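Local coordinates for N-methyltransferase (Streptoalloteichus sp. ATCC 53650, PDB 5BSZ), which catalyses the S-adenosylmethionine-dependent N-methylation of a deoxysugar, a step linked to the making of the kedarcidin sugar, at the interface of chains A and B. Residues are numbered along the deposited sequence; one frame, centred on the assembly and turned at random. Chains: chain A/B, N-methyltransferase.

The interface of chains A and B. Residues chain A 169-171, 194-195; chain B 160, 162, 175.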
ATOM      1  N   GLY A 169      22.867 -10.708  -2.797  1.00 42.19           N
ATOM      2  CA  GLY A 169      22.233  -9.916  -1.730  1.00 47.09           C
ATOM      3  C   GLY A 169      21.020  -9.053  -2.103  1.00 38.97           C
ATOM      4  O   GLY A 169      20.569  -8.281  -1.269  1.00 34.26           O
ATOM      5  N   ARG A 170      20.509  -9.173  -3.329  1.00 38.08           N
ATOM      6  CA  ARG A 170      19.379  -8.395  -3.850  1.00 38.78           C
ATOM      7  C   ARG A 170      18.635  -9.163  -4.951  1.00 36.18           C
ATOM      8  O   ARG A 170      19.244  -9.773  -5.830  1.00 32.57           O
ATOM      9  CB  ARG A 170      19.858  -7.059  -4.387  1.00 45.55           C
ATOM     10  CG  ARG A 170      18.749  -6.116  -4.832  1.00 55.76           C
ATOM     11  CD  ARG A 170      19.193  -4.669  -4.663  1.00 60.80           C
ATOM     12  NE  ARG A 170      18.344  -3.714  -5.375  1.00 70.28           N
ATOM     13  CZ  ARG A 170      17.367  -2.984  -4.830  1.00 80.52           C
ATOM     14  NH1 ARG A 170      17.062  -3.080  -3.539  1.00 87.64           N
ATOM     15  NH2 ARG A 170      16.673  -2.135  -5.583  1.00 69.89           N
ATOM     16  N   THR A 171      17.315  -9.206  -4.842  1.00 28.62           N
ATOM     17  CA  THR A 171      16.415  -9.833  -5.806  1.00 27.85           C
ATOM     18  C   THR A 171      15.310  -8.817  -6.160  1.00 28.61           C
ATOM     19  O   THR A 171      14.751  -8.200  -5.273  1.00 25.27           O
ATOM     20  CB  THR A 171      15.757 -11.079  -5.206  1.00 25.01           C
ATOM     21  OG1 THR A 171      16.706 -12.121  -5.064  1.00 30.48           O
ATOM     22  CG2 THR A 171      14.695 -11.642  -6.088  1.00 27.35           C
ATOM     23  N   ALA A 194      14.026  -6.730  -2.594  1.00 20.45           N
ATOM     24  CA  ALA A 194      14.465  -7.106  -1.271  1.00 23.94           C
ATOM     25  C   ALA A 194      15.986  -7.187  -1.243  1.00 25.33           C
ATOM     26  O   ALA A 194      16.576  -7.704  -2.183  1.00 29.79           O
ATOM     27  CB  ALA A 194      13.825  -8.417  -0.879  1.00 22.52           C
ATOM     28  N   ASP A 195      16.590  -6.526  -0.258  1.00 30.35           N
ATOM     29  CA  ASP A 195      18.027  -6.636   0.027  1.00 37.72           C
ATOM     30  C   ASP A 195      18.211  -6.464   1.525  1.00 37.89           C
ATOM     31  O   ASP A 195      17.232  -6.533   2.273  1.00 32.96           O
ATOM     32  CB  ASP A 195      18.843  -5.577  -0.726  1.00 36.38           C
ATOM     33  CG  ASP A 195      18.405  -4.154  -0.440  1.00 39.14           C
ATOM     34  OD1 ASP A 195      18.551  -3.365  -1.378  1.00 41.31           O
ATOM     35  OD2 ASP A 195      17.921  -3.764   0.655  1.00 35.68           O
TER
ATOM     36  N   ILE B 160      16.873 -14.567   1.290  1.00 26.66           N
ATOM     37  CA  ILE B 160      15.941 -13.911   0.356  1.00 29.60           C
ATOM     38  C   ILE B 160      15.550 -14.988  -0.601  1.00 27.87           C
ATOM     39  O   ILE B 160      16.409 -15.691  -1.057  1.00 32.34           O
ATOM     40  CB  ILE B 160      16.588 -12.776  -0.457  1.00 29.36           C
ATOM     41  CG1 ILE B 160      16.934 -11.651   0.496  1.00 32.19           C
ATOM     42  CG2 ILE B 160      15.637 -12.313  -1.572  1.00 28.24           C
ATOM     43  CD1 ILE B 160      17.949 -10.649   0.025  1.00 39.68           C
ATOM     44  N   HIS B 162      12.478 -16.129  -3.878  1.00 25.11           N
ATOM     45  CA  HIS B 162      11.399 -15.731  -4.796  1.00 26.05           C
ATOM     46  C   HIS B 162      10.842 -16.952  -5.470  1.00 25.73           C
ATOM     47  O   HIS B 162      11.501 -17.964  -5.538  1.00 24.78           O
ATOM     48  CB  HIS B 162      11.915 -14.794  -5.871  1.00 27.76           C
ATOM     49  CG  HIS B 162      12.802 -15.459  -6.877  1.00 29.79           C
ATOM     50  ND1 HIS B 162      14.177 -15.429  -6.782  1.00 34.81           N
ATOM     51  CD2 HIS B 162      12.513 -16.163  -7.996  1.00 36.37           C
ATOM     52  CE1 HIS B 162      14.698 -16.089  -7.802  1.00 38.25           C
ATOM     53  NE2 HIS B 162      13.710 -16.582  -8.527  1.00 36.81           N
ATOM     54  N   LEU B 175       8.041 -12.975  -3.163  1.00 18.76           N
ATOM     55  CA  LEU B 175       9.369 -12.595  -2.711  1.00 17.92           C
ATOM     56  C   LEU B 175       9.329 -12.603  -1.193  1.00 25.61           C
ATOM     57  O   LEU B 175       8.384 -12.075  -0.607  1.00 22.65           O
ATOM     58  CB  LEU B 175       9.724 -11.198  -3.199  1.00 17.22           C
ATOM     59  CG  LEU B 175      11.082 -10.601  -2.943  1.00 18.59           C
ATOM     60  CD1 LEU B 175      12.093 -11.527  -3.603  1.00 22.14           C
ATOM     61  CD2 LEU B 175      11.259  -9.172  -3.481  1.00 21.50           C
TER
HETATM   62  O   HOH W   1      15.797 -14.485  -4.442  1.00 33.64           O
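With CG anti to the backbone N (chi1 -176°), B:Leu175 turns its two methyls toward chain A, while in A:Thr171 the hydroxyl sits beside the backbone N (chi1 -71°), which leaves methyl CG2 anti to that N and facing the leucine. The setting is a sheet-to-sheet packing of strands, 171-181 and 184-195 of chain A against 160-166 and 171-181 of chain B, in an S-adenosylmethionine-dependent methyltransferase. CD1 of B:Leu175 lies 3.6 Å from CG2 of A:Thr171, the two side chains running antiparallel alongside each other. The other leucine branch, CD2, rests on CB of A:Ala194 at 3.7 Å, so the fork spans two strands of the partner. An alanine in place of B:Leu175 would remove both branches and would probably leave the methyls of A:Thr171 and A:Ala194 without their apolar mate, with a gap between the sheets.

B:Ile160 buries 71 Å² here and also works in two directions. Its CG2 packs alongside A:Thr171, 3.8 Å from CB and close to the hydroxyl OG1 as well. The longer branch reaches past the threonine, bringing CD1 to 3.8 Å from the carbonyl O of A:Gly169 and also against CA of A:Asp195.

Where the threonine has its hydroxyl, a water bridges the chains. OG1 of A:Thr171 is 2.6 Å from the water, and ND1 of B:His162 meets the same water at 3.0 Å, in the plane of the imidazole and nearly straight (167° at H). The imidazole side chain comes in roughly perpendicular to the threonine.

Behind the contact, NH1 of A:Arg170 makes a salt bridge with OD1 of A:Asp195, approaching from above the carboxylate plane; the arginine is poorly ordered. The interface is two-fold symmetric, so each contact has a counterpart from the other chain, though the structure alone does not show that this pairing of A and B, one within a deposited assembly of four chains, persists in solution.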